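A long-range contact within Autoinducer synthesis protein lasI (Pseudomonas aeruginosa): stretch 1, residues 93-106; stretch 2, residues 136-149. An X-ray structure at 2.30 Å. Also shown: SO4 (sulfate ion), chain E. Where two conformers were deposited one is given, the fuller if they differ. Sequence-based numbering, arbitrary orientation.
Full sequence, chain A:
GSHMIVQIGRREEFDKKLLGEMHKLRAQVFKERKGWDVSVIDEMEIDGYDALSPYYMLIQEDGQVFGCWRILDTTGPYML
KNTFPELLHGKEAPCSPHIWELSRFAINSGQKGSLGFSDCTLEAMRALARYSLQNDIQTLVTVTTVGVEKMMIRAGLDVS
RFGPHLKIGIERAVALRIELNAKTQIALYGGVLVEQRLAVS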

# COMPACT_ATOMS: atom_id res chain seq x y z
N ALA A 93 -9.91 -14.14 8.13
CA ALA A 93 -9.53 -12.79 7.67
C ALA A 93 -9.43 -11.92 8.90
O ALA A 93 -10.39 -11.84 9.71
N PRO A 94 -8.36 -11.21 9.06
CA PRO A 94 -8.26 -10.33 10.25
C PRO A 94 -9.41 -9.26 10.25
O PRO A 94 -9.88 -8.87 9.14
N CYS A 95 -9.81 -8.77 11.44
CA CYS A 95 -10.85 -7.78 11.55
C CYS A 95 -10.58 -7.04 12.81
O CYS A 95 -10.88 -7.51 13.90
N SER A 96 -9.98 -5.86 12.70
CA SER A 96 -9.59 -5.19 13.91
C SER A 96 -9.35 -3.75 13.58
O SER A 96 -8.88 -3.40 12.53
N PRO A 97 -9.67 -2.90 14.51
CA PRO A 97 -9.37 -1.50 14.39
C PRO A 97 -7.90 -1.20 14.52
O PRO A 97 -7.50 -0.07 14.35
N HIS A 98 -7.10 -2.19 14.83
CA HIS A 98 -5.66 -1.99 14.98
C HIS A 98 -4.91 -2.58 13.77
O HIS A 98 -3.67 -2.60 13.72
N ILE A 99 -5.68 -3.09 12.81
CA ILE A 99 -5.05 -3.62 11.63
C ILE A 99 -5.70 -2.96 10.35
O ILE A 99 -6.94 -2.88 10.27
N TRP A 100 -4.87 -2.61 9.36
CA TRP A 100 -5.27 -2.02 8.13
C TRP A 100 -4.71 -2.84 7.01
O TRP A 100 -3.72 -3.54 7.15
N GLU A 101 -5.32 -2.72 5.87
CA GLU A 101 -4.87 -3.34 4.68
C GLU A 101 -4.32 -2.33 3.70
O GLU A 101 -4.85 -1.19 3.59
N LEU A 102 -3.20 -2.70 3.06
CA LEU A 102 -2.63 -1.92 1.99
C LEU A 102 -3.00 -2.60 0.67
O LEU A 102 -2.98 -3.86 0.55
N SER A 103 -3.19 -1.75 -0.37
CA SER A 103 -3.52 -2.25 -1.68
C SER A 103 -3.16 -1.29 -2.75
O SER A 103 -2.87 -0.14 -2.47
N ARG A 104 -3.15 -1.71 -4.01
CA ARG A 104 -2.93 -0.74 -5.11
C ARG A 104 -1.62 0.05 -5.03
O ARG A 104 -1.63 1.26 -5.22
N PHE A 105 -0.48 -0.63 -4.82
CA PHE A 105 0.83 0.01 -4.87
C PHE A 105 1.10 0.39 -6.24
O PHE A 105 1.24 -0.45 -7.05
N ALA A 106 1.26 1.64 -6.53
CA ALA A 106 1.47 2.05 -7.89
C ALA A 106 2.57 3.12 -7.88
O ALA A 106 2.42 4.15 -7.22
N ASP A 136 -2.59 4.14 16.31
CA ASP A 136 -2.72 2.91 17.12
C ASP A 136 -2.85 1.62 16.29
O ASP A 136 -3.59 0.67 16.67
N ILE A 137 -2.14 1.56 15.17
CA ILE A 137 -2.21 0.35 14.37
C ILE A 137 -0.97 -0.59 14.65
O ILE A 137 0.19 -0.15 14.55
N GLN A 138 -1.17 -1.88 14.91
CA GLN A 138 -0.00 -2.73 15.10
C GLN A 138 0.45 -3.56 13.90
O GLN A 138 1.57 -4.02 13.91
N THR A 139 -0.43 -3.74 12.92
CA THR A 139 -0.25 -4.63 11.81
C THR A 139 -0.83 -4.08 10.50
O THR A 139 -1.97 -3.62 10.43
N LEU A 140 -0.06 -4.23 9.45
CA LEU A 140 -0.52 -4.02 8.10
C LEU A 140 -0.64 -5.33 7.32
O LEU A 140 0.29 -6.20 7.36
N VAL A 141 -1.77 -5.60 6.67
CA VAL A 141 -1.81 -6.73 5.80
C VAL A 141 -1.90 -6.25 4.33
O VAL A 141 -2.29 -5.11 4.06
N THR A 142 -1.50 -7.08 3.38
CA THR A 142 -1.61 -6.68 1.99
C THR A 142 -1.52 -7.91 1.09
O THR A 142 -0.92 -8.90 1.44
N VAL A 143 -2.08 -7.83 -0.10
CA VAL A 143 -1.84 -8.81 -1.15
C VAL A 143 -0.91 -8.12 -2.12
O VAL A 143 -1.29 -7.08 -2.70
N THR A 144 0.29 -8.66 -2.28
CA THR A 144 1.25 -8.07 -3.17
C THR A 144 1.99 -9.25 -3.91
O THR A 144 1.46 -10.41 -3.93
N THR A 145 3.12 -8.98 -4.60
CA THR A 145 3.81 -10.08 -5.26
C THR A 145 4.98 -10.56 -4.41
O THR A 145 5.52 -9.85 -3.46
N VAL A 146 5.47 -11.73 -4.85
CA VAL A 146 6.63 -12.34 -4.18
C VAL A 146 7.83 -11.46 -4.20
O VAL A 146 8.62 -11.44 -3.25
N GLY A 147 7.96 -10.69 -5.30
CA GLY A 147 8.99 -9.65 -5.50
C GLY A 147 8.96 -8.66 -4.35
O GLY A 147 9.98 -8.36 -3.70
N VAL A 148 7.79 -8.07 -4.09
CA VAL A 148 7.76 -7.01 -3.08
C VAL A 148 7.98 -7.69 -1.71
O VAL A 148 8.54 -7.12 -0.80
N GLU A 149 7.48 -8.92 -1.57
CA GLU A 149 7.69 -9.63 -0.32
C GLU A 149 9.20 -9.69 0.01
O GLU A 149 9.64 -9.29 1.14

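The contact is a parallel pairing of two beta strands, 99-106 and 139-145, whose side chains pack on both faces of the sheet. Trp 100 N to Thr 139 O (3.3 Å), Val 141 N to Trp 100 O (2.9 Å) and Leu 102 N to Val 141 O (2.8 Å) are hydrogen bonds, all with angles near 160°, and they set the register. Alternation then puts Ile 99, Thr 139, Glu 101 and Val 141 on one face, where Ile 99 (m, t) brings CG2 to 4.2 Å from CG1 of Val 141 (m). The other face carries Trp 100 (m) and Leu 140 (m, t), with Trp 100 CB 3.8 Å from Leu 140 CD2. Ile 137 (m, m) lays CD1 over the indole, 3.5 Å from the five-membered ring centroid and 17° off its normal, a CH-pi contact. Before the strands, His 98 (m) donates from ND1 to Asp 136 O (2.8 Å). Farther along, Thr 142 (t) donates from OG1 to Leu 102 O (2.7 Å), and the edge of Phe 105 (m) meets Val 148 (t), CE2 to CG1 4.1 Å. One water bridges the strands, donating to Glu 101 OE2 and Leu 102 O and accepting from Val 143 N. The sulfate accepts from Thr 145 OG1 through O1 (2.9 Å), beside the helix start.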

# COMPACT_ATOMS: atom_id res chain seq x y z
CB ALA A 93 -10.58 -12.26 6.78
CB PRO A 94 -6.90 -9.61 10.07
CG PRO A 94 -6.13 -10.62 9.12
CD PRO A 94 -7.20 -11.13 8.14
CB CYS A 95 -12.21 -8.47 11.60
SG CYS A 95 -13.59 -7.28 11.77
CB SER A 96 -8.30 -5.82 14.52
OG SER A 96 -7.66 -4.89 15.43
CB PRO A 97 -10.16 -0.85 15.55
CG PRO A 97 -10.97 -1.93 16.17
CD PRO A 97 -10.50 -3.26 15.70
CB HIS A 98 -5.16 -2.63 16.32
CG HIS A 98 -5.81 -2.05 17.53
ND1 HIS A 98 -5.79 -0.68 17.79
CD2 HIS A 98 -6.57 -2.60 18.51
CE1 HIS A 98 -6.48 -0.43 18.89
NE2 HIS A 98 -6.98 -1.58 19.33
CB ILE A 99 -5.23 -5.17 11.63
CG1 ILE A 99 -4.64 -5.77 12.98
CG2 ILE A 99 -4.68 -5.78 10.29
CD1 ILE A 99 -4.96 -7.29 13.22
CB TRP A 100 -4.67 -0.58 8.04
CG TRP A 100 -5.32 0.49 8.84
CD1 TRP A 100 -6.52 0.45 9.47
CD2 TRP A 100 -4.78 1.79 9.10
NE1 TRP A 100 -6.79 1.67 10.05
CE2 TRP A 100 -5.73 2.50 9.86
CE3 TRP A 100 -3.58 2.42 8.79
CZ2 TRP A 100 -5.53 3.78 10.26
CZ3 TRP A 100 -3.39 3.68 9.17
CH2 TRP A 100 -4.37 4.37 9.90
CB GLU A 101 -6.05 -4.04 3.97
CG GLU A 101 -5.48 -4.77 2.74
CD GLU A 101 -6.47 -5.12 1.62
OE1 GLU A 101 -7.37 -4.34 1.31
OE2 GLU A 101 -6.26 -6.14 1.02
CB LEU A 102 -1.12 -1.84 2.08
CG LEU A 102 -0.50 -1.48 3.41
CD1 LEU A 102 0.96 -1.51 3.23
CD2 LEU A 102 -1.01 -0.07 3.80
CB SER A 103 -5.03 -2.63 -1.74
OG SER A 103 -5.90 -1.53 -1.59
CB ARG A 104 -4.14 0.21 -5.29
CG ARG A 104 -5.46 -0.49 -5.63
CD ARG A 104 -5.29 -1.25 -6.94
NE ARG A 104 -6.50 -1.78 -7.57
CZ ARG A 104 -6.78 -3.10 -7.76
NH1 ARG A 104 -5.96 -4.11 -7.38
NH2 ARG A 104 -7.87 -3.42 -8.39
CB PHE A 105 2.09 -0.79 -4.39
CG PHE A 105 1.89 -1.62 -3.19
CD1 PHE A 105 0.74 -1.50 -2.42
CD2 PHE A 105 2.79 -2.64 -2.90
CE1 PHE A 105 0.48 -2.37 -1.31
CE2 PHE A 105 2.56 -3.48 -1.78
CZ PHE A 105 1.37 -3.31 -1.00
CB ALA A 106 0.09 2.66 -8.51
CB ASP A 136 -3.88 3.00 18.16
CG ASP A 136 -3.62 2.10 19.37
OD1 ASP A 136 -3.27 0.91 19.22
OD2 ASP A 136 -3.66 2.48 20.53
CB ILE A 137 -2.31 0.72 12.87
CG1 ILE A 137 -3.50 1.66 12.58
CG2 ILE A 137 -2.12 -0.58 11.98
CD1 ILE A 137 -4.90 1.03 12.82
CB GLN A 138 -0.20 -3.74 16.22
CG GLN A 138 -1.56 -4.01 16.54
CD GLN A 138 -2.02 -3.29 17.89
OE1 GLN A 138 -2.63 -3.95 18.72
NE2 GLN A 138 -1.76 -1.94 18.05
CB THR A 139 -0.96 -5.95 12.10
OG1 THR A 139 -0.46 -6.55 13.27
CG2 THR A 139 -0.60 -7.06 10.94
CB LEU A 140 0.45 -3.11 7.43
CG LEU A 140 0.48 -1.71 8.08
CD1 LEU A 140 1.41 -0.85 7.29
CD2 LEU A 140 -0.86 -0.95 8.22
CB VAL A 141 -2.97 -7.66 6.15
CG1 VAL A 141 -2.75 -8.23 7.52
CG2 VAL A 141 -4.35 -6.93 6.05
CB THR A 142 -0.53 -5.62 1.67
OG1 THR A 142 -0.63 -5.22 0.30
CG2 THR A 142 0.88 -6.27 1.81
CB VAL A 143 -3.12 -9.23 -1.86
CG1 VAL A 143 -2.89 -10.05 -3.19
CG2 VAL A 143 -3.92 -10.07 -0.96
CB THR A 144 2.15 -7.03 -2.43
OG1 THR A 144 2.99 -6.41 -3.39
CG2 THR A 144 3.11 -7.71 -1.46
CB THR A 145 4.42 -9.63 -6.55
OG1 THR A 145 5.41 -8.62 -6.23
CG2 THR A 145 3.38 -8.94 -7.54
CB VAL A 146 6.96 -13.73 -4.71
CG1 VAL A 146 8.24 -14.22 -3.97
CG2 VAL A 146 5.81 -14.65 -4.42
CB VAL A 148 6.39 -6.30 -3.10
CG1 VAL A 148 6.06 -5.56 -1.76
CG2 VAL A 148 6.22 -5.47 -4.33
CB GLU A 149 7.07 -11.03 -0.33
CG GLU A 149 7.66 -11.90 0.79
CD GLU A 149 7.09 -13.29 0.73
OE1 GLU A 149 6.75 -13.73 -0.41
OE2 GLU A 149 6.91 -13.97 1.78
S SO4 E . 8.12 -7.68 -8.84
O1 SO4 E . 6.70 -7.66 -8.60
O2 SO4 E . 8.84 -7.20 -7.66
O3 SO4 E . 8.47 -6.92 -10.05
O4 SO4 E . 8.59 -9.06 -9.02
O HOH W 1 -4.15 -5.80 -0.70